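Local atomic coordinates of chitin deacetylase 1 (PDB entry 5ZNT), a protein that removes acetyl groups from the N-acetylglucosamine residues of chitin in a zinc-dependent hydrolysis, releasing acetate and leaving chitosan. Residues D23-P28 against P179-Y184; C18-D23 against M186-P191; I172-S177 against E210-E215; V36-T41 against Q260-L265; F166-T171 against V301-V306. All coordinates share one frame; numbering follows the deposited sequence.

In the fold
The five contacts lie in this chain, the deacetylase part of a longer protein of the carbohydrate esterase 4 family. Contacts 1 and 2 share Asp23, their centres 9 Å apart, and set the N-terminal loop against the chain between strands 173-174 and 209-214. Contact 1 passes into contact 3 through Tyr184, which pairs with Glu210, and into contact 4 through Asn261. Contacts 3 and 5 both reach the mixed sheet, where strands 168-169 and 209-214 are neighbours. Contact 4 opens strand 38-45, which leads to the zinc ligand Asp46. The zinc ion lies nearest contacts 3 and 5: the side chain of Met213 is about 10 Å and that of Ser170 about 12 Å from it.

Contact 1. Residues D23-P28 against P179-Y184. Unlike the reference sequence in segment 179-184: Pro180 (reference Arg), Trp182 (reference Cys).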
# COMPACT_ATOMS: atom_id res chain seq x y z
N ASP A 23 -19.26 4.27 -11.98
CA ASP A 23 -18.57 5.34 -11.27
C ASP A 23 -17.63 4.86 -10.17
O ASP A 23 -17.12 5.68 -9.40
CB ASP A 23 -19.59 6.33 -10.69
CG ASP A 23 -20.51 5.69 -9.68
OD1 ASP A 23 -20.36 4.48 -9.37
OD2 ASP A 23 -21.42 6.40 -9.20
N GLY A 24 -17.39 3.55 -10.06
CA GLY A 24 -16.46 3.08 -9.05
C GLY A 24 -17.00 3.07 -7.63
O GLY A 24 -16.21 2.85 -6.71
N THR A 25 -18.31 3.30 -7.42
CA THR A 25 -18.87 3.33 -6.07
C THR A 25 -19.66 2.09 -5.68
O THR A 25 -20.03 1.96 -4.51
CB THR A 25 -19.79 4.56 -5.88
OG1 THR A 25 -20.89 4.48 -6.79
CG2 THR A 25 -19.02 5.84 -6.11
N VAL A 26 -19.93 1.18 -6.61
CA VAL A 26 -20.75 0.01 -6.33
C VAL A 26 -19.95 -1.02 -5.54
O VAL A 26 -18.76 -1.25 -5.80
CB VAL A 26 -21.29 -0.59 -7.64
CG1 VAL A 26 -22.07 -1.88 -7.38
CG2 VAL A 26 -22.13 0.46 -8.39
N ILE A 27 -20.60 -1.65 -4.57
CA ILE A 27 -19.99 -2.67 -3.72
C ILE A 27 -19.86 -3.98 -4.50
O ILE A 27 -20.80 -4.38 -5.20
CB ILE A 27 -20.81 -2.84 -2.44
CG1 ILE A 27 -20.88 -1.52 -1.68
CG2 ILE A 27 -20.26 -3.96 -1.58
CD1 ILE A 27 -21.84 -1.55 -0.47
N PRO A 28 -18.71 -4.65 -4.42
CA PRO A 28 -18.59 -5.97 -5.05
C PRO A 28 -19.69 -6.92 -4.61
O PRO A 28 -20.14 -6.89 -3.46
CB PRO A 28 -17.20 -6.45 -4.59
CG PRO A 28 -16.43 -5.17 -4.38
CD PRO A 28 -17.43 -4.16 -3.88
N PRO A 179 -20.05 9.07 -2.58
CA PRO A 179 -19.18 8.22 -1.76
C PRO A 179 -17.76 8.05 -2.36
O PRO A 179 -17.56 8.38 -3.53
CB PRO A 179 -19.93 6.89 -1.73
CG PRO A 179 -20.68 6.85 -3.03
CD PRO A 179 -21.02 8.29 -3.36
N PRO A 180 -16.81 7.58 -1.55
CA PRO A 180 -15.48 7.24 -2.08
C PRO A 180 -15.55 6.00 -2.96
O PRO A 180 -16.60 5.35 -3.08
CB PRO A 180 -14.64 6.99 -0.82
CG PRO A 180 -15.66 6.53 0.21
CD PRO A 180 -16.91 7.35 -0.09
N LEU A 181 -14.42 5.66 -3.58
CA LEU A 181 -14.39 4.63 -4.62
C LEU A 181 -13.84 3.32 -4.09
O LEU A 181 -12.92 3.30 -3.26
CB LEU A 181 -13.55 5.10 -5.82
CG LEU A 181 -14.25 5.96 -6.89
CD1 LEU A 181 -14.86 7.21 -6.30
CD2 LEU A 181 -13.29 6.33 -8.02
N TRP A 182 -14.41 2.21 -4.56
CA TRP A 182 -13.88 0.87 -4.36
C TRP A 182 -12.71 0.64 -5.33
O TRP A 182 -12.64 1.29 -6.38
CB TRP A 182 -14.97 -0.18 -4.61
CG TRP A 182 -15.86 -0.38 -3.42
CD1 TRP A 182 -16.90 0.43 -3.02
CD2 TRP A 182 -15.75 -1.42 -2.44
NE1 TRP A 182 -17.45 -0.07 -1.85
CE2 TRP A 182 -16.78 -1.20 -1.48
CE3 TRP A 182 -14.92 -2.54 -2.30
CZ2 TRP A 182 -16.96 -2.04 -0.39
CZ3 TRP A 182 -15.10 -3.37 -1.20
CH2 TRP A 182 -16.12 -3.12 -0.26
N PRO A 183 -11.79 -0.27 -5.00
CA PRO A 183 -10.76 -0.66 -5.98
C PRO A 183 -11.41 -1.08 -7.29
O PRO A 183 -12.59 -1.46 -7.33
CB PRO A 183 -10.05 -1.85 -5.32
CG PRO A 183 -10.25 -1.63 -3.84
CD PRO A 183 -11.62 -0.96 -3.70
N TYR A 184 -10.64 -1.01 -8.37
CA TYR A 184 -11.13 -1.40 -9.68
C TYR A 184 -9.98 -2.02 -10.46
O TYR A 184 -8.80 -1.79 -10.15
CB TYR A 184 -11.75 -0.20 -10.42
CG TYR A 184 -10.85 1.00 -10.54
CD1 TYR A 184 -9.94 1.10 -11.59
CD2 TYR A 184 -10.90 2.04 -9.61
CE1 TYR A 184 -9.09 2.19 -11.71
CE2 TYR A 184 -10.05 3.13 -9.71
CZ TYR A 184 -9.15 3.19 -10.76
OH TYR A 184 -8.32 4.27 -10.88
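Pro28 and Ile27 lie over one face of the Trp182 indole. Pro28 CD stands 3.5 Å from the centroid of the six-membered ring, a CH-pi contact; Pro28 CG also lies near CE3 and CZ3 of the indole. Ile27 CA sits over the five-membered ring, 4.2 Å from its centroid, while Ile27 CG2 comes to CZ2. The backbones are joined by one bond, Trp182 N to Gly24 O at 2.9 Å, the donor nearly along the C=O axis. The same oxygen touches Leu181 CA at 3.3 Å. Farther along, Thr25 crosses Pro179 at about a right angle, its CG2 3.6 Å from Pro179 CG. Asp23 positions this threonine: its OD1 takes Thr25 OG1 at 2.6 Å and Thr25 N at 3.1 Å, both from the same face of the carboxylate. Thr25 OG1 reaches it from between the backbone N and the carbonyl carbon (chi1 62°). An alanine in place of Thr25 would probably leave Asp23 OD1 with the backbone amide alone of these two donors and open a gap beside the Pro179 ring. In the next shell Asn261 joins the segments, its ND2 bonded to Thr25 O and Pro180 O and its O accepting from Trp182 NE1. Trp182 and Pro180 both differ from the reference sequence. The turn at Asp23 is an Asx turn, set in an irregular N-terminal loop held against the deacetylase domain.

Contact 2. Residues C18-D23 against M186-P191; sequences CFCSED and MYFRMP
Cys18 SG fits between two aromatic side chains, those of Tyr187 and Phe188. It lies 3.6 Å from Tyr187 CD2, approaching that ring obliquely, and 3.6 Å from Phe188 CE1, where it meets the ring edge in plane. With SG anti to the backbone N (chi1 -174°), the sulfur projects into the angle between the rings. Cys20 SG adds a second bump on the same phenylalanine, 4.0 Å from CD1 and oblique to the ring. At the other end Pro191 is the bump: its CB presses on the backbone of Asp23, 3.6 Å from Asp23 C, and comes within 4.0 Å of Glu22 O. No direct hydrogen bond joins the segments, but a water donates to Pro191 O at 3.1 Å and, weakly, to Glu22 O. Both sulfurs are disulfide-bonded, Cys18 to Cys13 and Cys20 to Cys8, so the aromatic pair packs on a cross-linked N-terminal loop. Strand 184-185 lies alongside, Thr185 bonding to the backbone of Phe19 and touching Cys18, and Tyr184 touching Pro191.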
# COMPACT_ATOMS: atom_id res chain seq x y z
N CYS A 18 -12.12 -9.61 -12.53
CA CYS A 18 -12.39 -8.26 -13.00
C CYS A 18 -13.49 -7.67 -12.14
O CYS A 18 -14.49 -8.33 -11.83
CB CYS A 18 -12.79 -8.28 -14.49
SG CYS A 18 -13.00 -6.66 -15.29
N PHE A 19 -13.29 -6.42 -11.73
CA PHE A 19 -14.33 -5.70 -11.03
C PHE A 19 -14.34 -4.25 -11.49
O PHE A 19 -13.30 -3.58 -11.50
CB PHE A 19 -14.17 -5.77 -9.51
CG PHE A 19 -15.22 -5.00 -8.78
CD1 PHE A 19 -16.55 -5.41 -8.84
CD2 PHE A 19 -14.91 -3.84 -8.11
CE1 PHE A 19 -17.53 -4.69 -8.21
CE2 PHE A 19 -15.90 -3.11 -7.47
CZ PHE A 19 -17.21 -3.53 -7.52
N CYS A 20 -15.52 -3.78 -11.88
CA CYS A 20 -15.72 -2.39 -12.24
C CYS A 20 -17.18 -2.03 -12.00
O CYS A 20 -18.06 -2.89 -11.95
CB CYS A 20 -15.34 -2.10 -13.71
SG CYS A 20 -16.40 -2.87 -14.98
N SER A 21 -17.43 -0.74 -11.84
CA SER A 21 -18.76 -0.16 -11.92
C SER A 21 -18.65 1.14 -12.69
O SER A 21 -17.55 1.64 -12.96
CB SER A 21 -19.37 0.04 -10.53
OG SER A 21 -18.78 1.14 -9.88
N GLU A 22 -19.80 1.72 -13.04
CA GLU A 22 -19.78 2.88 -13.93
C GLU A 22 -19.07 4.07 -13.28
O GLU A 22 -18.32 4.79 -13.95
CB GLU A 22 -21.20 3.25 -14.37
CG GLU A 22 -21.27 4.55 -15.17
CD GLU A 22 -22.69 5.09 -15.32
OE1 GLU A 22 -23.57 4.68 -14.53
OE2 GLU A 22 -22.92 5.95 -16.21
N ASP A 23 -19.26 4.27 -11.98
CA ASP A 23 -18.57 5.34 -11.27
C ASP A 23 -17.63 4.86 -10.17
O ASP A 23 -17.12 5.68 -9.40
CB ASP A 23 -19.59 6.33 -10.69
CG ASP A 23 -20.51 5.69 -9.68
OD1 ASP A 23 -20.36 4.48 -9.37
OD2 ASP A 23 -21.42 6.40 -9.20
N MET A 186 -7.97 -2.47 -14.17
CA MET A 186 -7.68 -1.55 -15.25
C MET A 186 -8.06 -2.10 -16.63
O MET A 186 -7.63 -1.54 -17.64
CB MET A 186 -6.19 -1.17 -15.24
CG MET A 186 -5.71 -0.42 -13.98
SD MET A 186 -6.43 1.23 -13.78
CE MET A 186 -6.57 1.75 -15.46
N TYR A 187 -8.84 -3.18 -16.69
CA TYR A 187 -9.30 -3.67 -17.99
C TYR A 187 -10.19 -2.65 -18.69
O TYR A 187 -10.25 -2.61 -19.93
CB TYR A 187 -10.09 -4.97 -17.84
CG TYR A 187 -9.32 -6.21 -17.44
CD1 TYR A 187 -8.46 -6.84 -18.34
CD2 TYR A 187 -9.50 -6.78 -16.18
CE1 TYR A 187 -7.78 -8.00 -17.99
CE2 TYR A 187 -8.83 -7.94 -15.82
CZ TYR A 187 -7.98 -8.54 -16.72
OH TYR A 187 -7.32 -9.69 -16.33
N PHE A 188 -10.91 -1.85 -17.91
CA PHE A 188 -11.86 -0.86 -18.40
C PHE A 188 -11.40 0.51 -17.95
O PHE A 188 -10.57 0.64 -17.04
CB PHE A 188 -13.27 -1.18 -17.88
CG PHE A 188 -13.82 -2.46 -18.42
CD1 PHE A 188 -13.59 -3.66 -17.76
CD2 PHE A 188 -14.51 -2.49 -19.63
CE1 PHE A 188 -14.07 -4.86 -18.27
CE2 PHE A 188 -14.99 -3.69 -20.15
CZ PHE A 188 -14.77 -4.87 -19.47
N ARG A 189 -11.94 1.53 -18.62
CA ARG A 189 -11.60 2.92 -18.33
C ARG A 189 -11.72 3.22 -16.84
O ARG A 189 -12.64 2.76 -16.17
CB ARG A 189 -12.54 3.84 -19.12
CG ARG A 189 -12.10 5.28 -19.16
CD ARG A 189 -12.95 6.04 -20.19
NE ARG A 189 -14.32 6.23 -19.73
CZ ARG A 189 -15.35 6.51 -20.53
NH1 ARG A 189 -15.19 6.60 -21.84
NH2 ARG A 189 -16.55 6.67 -20.01
N MET A 190 -10.76 4.00 -16.34
CA MET A 190 -10.81 4.45 -14.96
C MET A 190 -12.15 5.14 -14.69
O MET A 190 -12.62 5.92 -15.52
CB MET A 190 -9.69 5.45 -14.68
CG MET A 190 -8.29 4.86 -14.73
SD MET A 190 -7.07 6.18 -14.76
CE MET A 190 -7.56 7.15 -13.36
N PRO A 191 -12.76 4.90 -13.53
CA PRO A 191 -14.06 5.51 -13.24
C PRO A 191 -13.95 6.91 -12.64
O PRO A 191 -14.87 7.35 -11.95
CB PRO A 191 -14.68 4.55 -12.23
CG PRO A 191 -13.44 4.07 -11.44
CD PRO A 191 -12.34 3.97 -12.46
O HOH W 1 -17.66 7.99 -13.13

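Contact 3. Residues I172-S177 against E210-E215; sequences ITAPLS and EMVMNE
Two parallel beta bridges, Thr173 with Met213 and Ala174 with Asn214, join short strand 173-174 to the end of strand 209-214. Three backbone bonds make the ladder: Met213 N to Ile172 O at 3.0 Å, Ala174 N to Met213 O at 2.9 Å, and Glu215 N to Ala174 O at 3.0 Å. A glutamate carboxylate extends it at each end. Glu210 OE2 accepts from Ile172 N at 3.1 Å, the donor standing above the carboxylate plane, while its OE1 rests 3.4 Å from Ile172 CD1. Glu215 OE1 takes Leu176 N at 2.9 Å on its anti side. Its chain, extended beyond CG, crosses Thr173 at about a right angle, with CG 3.6 Å from Thr173 CG2. On the Ala174 and Asn214 face, Val212 CG2, anti to the backbone N, touches Ala174 CB at 3.6 Å. Glu215 OE2 bonds to His195, so with OE1 on Leu176 N both oxygens are engaged and the carboxylate is probably held in its rotation; Asn214 OD1 accepts from Leu181 N. Strand 184-185 borders strand 209-214 through Tyr184, helix 154-163 packs Phe158 on Ile172 and Glu210, and helix 303-311 covers Met211.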
# COMPACT_ATOMS: atom_id res chain seq x y z
N ILE A 172 -2.58 5.57 -8.15
CA ILE A 172 -3.55 6.48 -8.73
C ILE A 172 -4.42 7.07 -7.63
O ILE A 172 -4.97 6.34 -6.80
CB ILE A 172 -4.40 5.74 -9.77
CG1 ILE A 172 -3.51 5.35 -10.95
CG2 ILE A 172 -5.60 6.63 -10.22
CD1 ILE A 172 -4.20 4.46 -11.96
N THR A 173 -4.50 8.39 -7.58
CA THR A 173 -5.32 9.08 -6.60
C THR A 173 -6.70 9.39 -7.19
O THR A 173 -6.82 9.74 -8.36
CB THR A 173 -4.64 10.38 -6.16
OG1 THR A 173 -3.39 10.06 -5.50
CG2 THR A 173 -5.51 11.12 -5.23
N ALA A 174 -7.75 9.22 -6.37
CA ALA A 174 -9.09 9.64 -6.79
C ALA A 174 -9.48 10.88 -6.03
O ALA A 174 -9.34 10.91 -4.80
CB ALA A 174 -10.12 8.53 -6.54
N PRO A 175 -9.95 11.93 -6.70
CA PRO A 175 -10.30 13.15 -5.97
C PRO A 175 -11.38 12.87 -4.93
O PRO A 175 -12.20 11.97 -5.10
CB PRO A 175 -10.81 14.11 -7.07
CG PRO A 175 -11.22 13.24 -8.17
CD PRO A 175 -10.27 12.03 -8.13
N LEU A 176 -11.33 13.64 -3.85
CA LEU A 176 -12.33 13.59 -2.79
C LEU A 176 -13.73 13.54 -3.39
O LEU A 176 -14.09 14.39 -4.21
CB LEU A 176 -12.18 14.80 -1.88
CG LEU A 176 -13.20 14.88 -0.74
CD1 LEU A 176 -13.07 13.68 0.19
CD2 LEU A 176 -13.09 16.18 0.04
N SER A 177 -14.46 12.49 -3.02
CA SER A 177 -15.75 12.14 -3.60
C SER A 177 -16.61 11.56 -2.50
O SER A 177 -16.09 10.95 -1.56
CB SER A 177 -15.64 11.08 -4.72
OG SER A 177 -14.93 11.55 -5.85
N GLU A 210 -6.20 -1.79 -9.40
CA GLU A 210 -5.84 -0.49 -8.86
C GLU A 210 -6.43 -0.37 -7.45
O GLU A 210 -7.64 -0.22 -7.29
CB GLU A 210 -6.33 0.67 -9.72
CG GLU A 210 -6.02 2.04 -9.10
CD GLU A 210 -4.52 2.25 -8.93
OE1 GLU A 210 -3.77 1.82 -9.82
OE2 GLU A 210 -4.08 2.85 -7.93
N MET A 211 -5.55 -0.39 -6.44
CA MET A 211 -5.97 -0.09 -5.08
C MET A 211 -6.02 1.43 -4.95
O MET A 211 -5.11 2.07 -4.43
CB MET A 211 -5.02 -0.71 -4.06
CG MET A 211 -5.19 -2.22 -3.94
SD MET A 211 -6.83 -2.72 -3.34
CE MET A 211 -6.92 -1.85 -1.77
N VAL A 212 -7.13 1.99 -5.44
CA VAL A 212 -7.19 3.43 -5.67
C VAL A 212 -7.03 4.17 -4.35
O VAL A 212 -7.48 3.71 -3.29
CB VAL A 212 -8.51 3.79 -6.38
CG1 VAL A 212 -9.74 3.41 -5.53
CG2 VAL A 212 -8.55 5.26 -6.76
N MET A 213 -6.36 5.31 -4.41
CA MET A 213 -6.06 6.11 -3.22
C MET A 213 -7.08 7.24 -3.17
O MET A 213 -6.89 8.29 -3.78
CB MET A 213 -4.62 6.63 -3.26
CG MET A 213 -3.56 5.50 -3.28
SD MET A 213 -1.85 6.12 -3.48
CE MET A 213 -1.55 6.89 -1.90
N ASN A 214 -8.18 7.00 -2.45
CA ASN A 214 -9.18 8.05 -2.24
C ASN A 214 -8.59 9.17 -1.41
O ASN A 214 -8.04 8.93 -0.33
CB ASN A 214 -10.41 7.50 -1.53
CG ASN A 214 -11.22 6.58 -2.40
OD1 ASN A 214 -11.91 7.04 -3.31
ND2 ASN A 214 -11.16 5.28 -2.12
N GLU A 215 -8.73 10.41 -1.88
CA GLU A 215 -8.35 11.53 -1.04
C GLU A 215 -9.22 11.57 0.20
O GLU A 215 -10.39 11.19 0.18
CB GLU A 215 -8.50 12.85 -1.80
CG GLU A 215 -7.47 13.07 -2.88
CD GLU A 215 -7.59 14.46 -3.49
OE1 GLU A 215 -8.73 14.98 -3.54
OE2 GLU A 215 -6.56 15.02 -3.89
O HOH W 2 -12.40 9.52 -3.61
O HOH W 3 -12.91 10.52 -1.09

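Contact 4. Residues V36-T41 against Q260-L265; sequences VPQMIT and QNRAPL
The backbones of Ile40 and Leu265 form a parallel beta bridge, with Leu265 N bonded to Met39 O at 2.9 Å and Thr41 N to Leu265 O at 2.9 Å. A water extends the pairing, donating to Pro37 O and Arg262 O and accepting from Met39 N. Gln38 bends at chi2 (59°), which turns CD toward segment 260-265, and its NE2 donates to Ala263 O at 3.0 Å and back to Met39 O at 3.0 Å, both acceptors close to the amide plane. Gln38 NE2 and Leu265 N meet Met39 O from opposite faces. An alanine in place of Gln38, lacking the amide, would probably leave Met39 O to Leu265 N and Ala263 O to His257, losing this side-chain link between the two segments. Arg262 NH1 grips Val36 O at 2.7 Å in the guanidinium plane, while Tyr258 O takes NE and its ring makes a cation-pi contact. Met39 and Pro264 lie side by side, CB to CB 4.2 Å. Parallel strands 38-45 and 265-270, starting here, belong to the deformed beta/alpha barrel of carbohydrate esterase 4 enzymes.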
# COMPACT_ATOMS: atom_id res chain seq x y z
N VAL A 36 -21.41 -5.18 4.84
CA VAL A 36 -20.04 -5.18 4.33
C VAL A 36 -19.07 -4.84 5.46
O VAL A 36 -19.23 -3.80 6.11
CB VAL A 36 -19.90 -4.18 3.16
CG1 VAL A 36 -18.43 -3.99 2.73
CG2 VAL A 36 -20.77 -4.64 1.97
N PRO A 37 -18.05 -5.66 5.73
CA PRO A 37 -17.01 -5.25 6.69
C PRO A 37 -16.29 -4.01 6.19
O PRO A 37 -15.94 -3.91 5.01
CB PRO A 37 -16.05 -6.46 6.73
CG PRO A 37 -16.69 -7.53 5.91
CD PRO A 37 -17.68 -6.87 4.99
N GLN A 38 -16.10 -3.04 7.07
CA GLN A 38 -15.35 -1.83 6.74
C GLN A 38 -13.86 -2.16 6.79
O GLN A 38 -13.30 -2.35 7.87
CB GLN A 38 -15.69 -0.71 7.70
CG GLN A 38 -14.93 0.59 7.43
CD GLN A 38 -15.18 1.13 6.01
OE1 GLN A 38 -16.27 1.62 5.71
NE2 GLN A 38 -14.14 1.08 5.15
N MET A 39 -13.22 -2.22 5.64
CA MET A 39 -11.79 -2.48 5.56
C MET A 39 -11.00 -1.19 5.70
O MET A 39 -11.39 -0.15 5.15
CB MET A 39 -11.46 -3.17 4.24
CG MET A 39 -12.01 -4.58 4.16
SD MET A 39 -11.81 -5.31 2.52
CE MET A 39 -13.42 -5.03 1.76
N ILE A 40 -9.90 -1.25 6.44
CA ILE A 40 -8.97 -0.13 6.56
C ILE A 40 -7.59 -0.65 6.17
O ILE A 40 -7.14 -1.66 6.71
CB ILE A 40 -8.97 0.45 7.99
CG1 ILE A 40 -10.40 0.88 8.37
CG2 ILE A 40 -8.04 1.68 8.08
CD1 ILE A 40 -10.54 1.43 9.80
N THR A 41 -6.94 0.03 5.24
CA THR A 41 -5.59 -0.35 4.79
C THR A 41 -4.62 0.71 5.30
O THR A 41 -4.44 1.75 4.68
CB THR A 41 -5.50 -0.49 3.27
OG1 THR A 41 -5.81 0.75 2.63
CG2 THR A 41 -6.45 -1.57 2.77
N GLN A 260 -21.43 5.35 4.05
CA GLN A 260 -21.87 5.36 2.65
C GLN A 260 -21.74 3.98 2.03
O GLN A 260 -22.53 3.08 2.35
CB GLN A 260 -21.09 6.40 1.84
CG GLN A 260 -21.33 7.83 2.35
CD GLN A 260 -20.71 8.92 1.50
OE1 GLN A 260 -21.25 9.30 0.45
NE2 GLN A 260 -19.58 9.46 1.96
N ASN A 261 -20.76 3.76 1.16
CA ASN A 261 -20.63 2.49 0.46
C ASN A 261 -19.59 1.56 1.09
O ASN A 261 -19.28 0.52 0.51
CB ASN A 261 -20.30 2.73 -1.01
CG ASN A 261 -18.98 3.44 -1.20
OD1 ASN A 261 -18.40 3.96 -0.24
ND2 ASN A 261 -18.50 3.50 -2.44
N ARG A 262 -19.05 1.92 2.25
CA ARG A 262 -18.02 1.12 2.93
C ARG A 262 -16.83 0.79 2.03
O ARG A 262 -16.24 -0.29 2.12
CB ARG A 262 -18.61 -0.17 3.51
CG ARG A 262 -19.73 0.14 4.49
CD ARG A 262 -19.60 -0.64 5.75
NE ARG A 262 -20.56 -0.15 6.73
CZ ARG A 262 -21.21 -0.94 7.58
NH1 ARG A 262 -20.98 -2.25 7.55
NH2 ARG A 262 -22.07 -0.42 8.45
N ALA A 263 -16.48 1.71 1.14
CA ALA A 263 -15.26 1.52 0.36
C ALA A 263 -14.07 1.41 1.32
O ALA A 263 -14.03 2.12 2.33
CB ALA A 263 -15.05 2.69 -0.61
N PRO A 264 -13.12 0.52 1.05
CA PRO A 264 -11.92 0.45 1.90
C PRO A 264 -11.34 1.84 2.13
O PRO A 264 -11.28 2.68 1.22
CB PRO A 264 -10.98 -0.45 1.10
CG PRO A 264 -11.92 -1.38 0.33
CD PRO A 264 -13.13 -0.48 -0.03
N LEU A 265 -11.01 2.12 3.38
CA LEU A 265 -10.44 3.40 3.77
C LEU A 265 -8.92 3.27 3.83
O LEU A 265 -8.38 2.45 4.59
CB LEU A 265 -10.97 3.81 5.14
CG LEU A 265 -10.29 4.97 5.87
CD1 LEU A 265 -10.54 6.29 5.15
CD2 LEU A 265 -10.77 5.04 7.31
O HOH W 4 -14.61 -2.19 3.23

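Contact 5. Residues F166-T171 against V301-V306; sequences FLYDST and VTMTQV
Van der Waals contacts carry the meeting of Tyr168 with Met303, whose side chains cross at about a right angle. The phenol end presses on the start of the methionine, with Tyr168 OH 3.2 Å and CZ 3.4 Å from Met303 CB. The methionine then bends at chi2 and chi3 and brings CE to Ser170, 3.2 Å from OG and 3.4 Å from CB, the latter tighter than usual carbon packing. Thr304 OG1 comes in at the edge of the tyrosine ring, 3.7 Å from CE2. Among polar groups, no hydrogen bond joins the segments directly, yet Glu97 OE2 binds both Tyr168 OH and Thr304 OG1, so one carboxylate oxygen ties the two sides together. Ser170 OG bonds to Met211 O. Within the helical segment, Thr302 OG1 accepts from Gln305 N at 3.0 Å and Gln305 OE1 from Thr302 N at 3.0 Å. This capping box starts helix 303-311, whose first turn, through Met303 and Thr304, packs on Tyr168 of strand 168-169 and on Ser170 just beyond it.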
# COMPACT_ATOMS: atom_id res chain seq x y z
N PHE A 166 2.75 -8.39 -11.63
CA PHE A 166 2.34 -7.74 -10.39
C PHE A 166 0.82 -7.84 -10.28
O PHE A 166 0.10 -7.90 -11.28
CB PHE A 166 2.79 -6.28 -10.36
CG PHE A 166 4.26 -6.10 -9.98
CD1 PHE A 166 4.68 -6.24 -8.66
CD2 PHE A 166 5.21 -5.81 -10.95
CE1 PHE A 166 6.01 -6.08 -8.32
CE2 PHE A 166 6.56 -5.64 -10.61
CZ PHE A 166 6.95 -5.79 -9.29
N LEU A 167 0.31 -7.86 -9.04
CA LEU A 167 -1.13 -7.99 -8.85
C LEU A 167 -1.82 -6.63 -8.90
O LEU A 167 -2.85 -6.46 -9.56
CB LEU A 167 -1.43 -8.69 -7.54
CG LEU A 167 -2.91 -8.84 -7.17
CD1 LEU A 167 -3.63 -9.71 -8.22
CD2 LEU A 167 -3.04 -9.40 -5.75
N TYR A 168 -1.28 -5.64 -8.19
CA TYR A 168 -1.99 -4.39 -8.10
C TYR A 168 -1.03 -3.23 -8.04
O TYR A 168 0.13 -3.36 -7.62
CB TYR A 168 -2.91 -4.34 -6.87
CG TYR A 168 -2.18 -4.30 -5.55
CD1 TYR A 168 -1.80 -3.09 -4.96
CD2 TYR A 168 -1.83 -5.48 -4.89
CE1 TYR A 168 -1.12 -3.05 -3.74
CE2 TYR A 168 -1.14 -5.45 -3.68
CZ TYR A 168 -0.80 -4.24 -3.11
OH TYR A 168 -0.12 -4.21 -1.93
N ASP A 169 -1.54 -2.08 -8.46
CA ASP A 169 -0.93 -0.79 -8.23
C ASP A 169 -1.74 -0.03 -7.19
O ASP A 169 -2.96 -0.19 -7.07
CB ASP A 169 -0.89 0.00 -9.54
CG ASP A 169 -0.44 1.41 -9.32
OD1 ASP A 169 0.75 1.60 -9.02
OD2 ASP A 169 -1.27 2.34 -9.42
N SER A 170 -1.04 0.80 -6.40
CA SER A 170 -1.68 1.77 -5.51
C SER A 170 -0.91 3.08 -5.65
O SER A 170 -0.21 3.54 -4.74
CB SER A 170 -1.73 1.30 -4.05
OG SER A 170 -2.54 2.21 -3.28
N THR A 171 -1.03 3.67 -6.83
CA THR A 171 -0.43 4.96 -7.14
C THR A 171 -1.45 6.00 -7.59
O THR A 171 -1.22 7.20 -7.42
CB THR A 171 0.63 4.79 -8.24
OG1 THR A 171 1.52 3.73 -7.89
CG2 THR A 171 1.40 6.08 -8.48
N VAL A 301 -6.67 -4.58 7.36
CA VAL A 301 -6.18 -5.65 6.50
C VAL A 301 -5.12 -5.11 5.54
O VAL A 301 -4.99 -3.90 5.32
CB VAL A 301 -7.33 -6.30 5.71
CG1 VAL A 301 -8.32 -7.01 6.67
CG2 VAL A 301 -8.06 -5.25 4.89
N THR A 302 -4.37 -6.03 4.93
CA THR A 302 -3.42 -5.66 3.89
C THR A 302 -4.15 -5.33 2.59
O THR A 302 -5.34 -5.63 2.41
CB THR A 302 -2.43 -6.79 3.63
OG1 THR A 302 -3.10 -7.87 2.98
CG2 THR A 302 -1.81 -7.30 4.93
N MET A 303 -3.41 -4.76 1.65
CA MET A 303 -3.98 -4.47 0.33
C MET A 303 -4.37 -5.75 -0.39
O MET A 303 -5.44 -5.83 -1.01
CB MET A 303 -2.99 -3.68 -0.52
CG MET A 303 -2.46 -2.47 0.16
SD MET A 303 -3.64 -1.15 -0.03
CE MET A 303 -2.75 -0.15 -1.12
N THR A 304 -3.47 -6.74 -0.38
CA THR A 304 -3.81 -8.03 -0.99
C THR A 304 -5.08 -8.60 -0.37
O THR A 304 -5.91 -9.18 -1.08
CB THR A 304 -2.64 -9.00 -0.83
OG1 THR A 304 -1.56 -8.59 -1.68
CG2 THR A 304 -3.04 -10.45 -1.21
N GLN A 305 -5.26 -8.43 0.94
CA GLN A 305 -6.45 -8.95 1.59
C GLN A 305 -7.72 -8.22 1.14
O GLN A 305 -8.80 -8.83 1.11
CB GLN A 305 -6.29 -8.88 3.11
CG GLN A 305 -5.42 -10.01 3.62
CD GLN A 305 -5.01 -9.87 5.06
OE1 GLN A 305 -5.18 -8.82 5.68
NE2 GLN A 305 -4.47 -10.95 5.62
N VAL A 306 -7.62 -6.94 0.79
CA VAL A 306 -8.78 -6.26 0.20
C VAL A 306 -9.16 -6.93 -1.11
O VAL A 306 -10.33 -7.28 -1.33
CB VAL A 306 -8.50 -4.76 -0.00
CG1 VAL A 306 -9.69 -4.11 -0.74
CG2 VAL A 306 -8.30 -4.07 1.32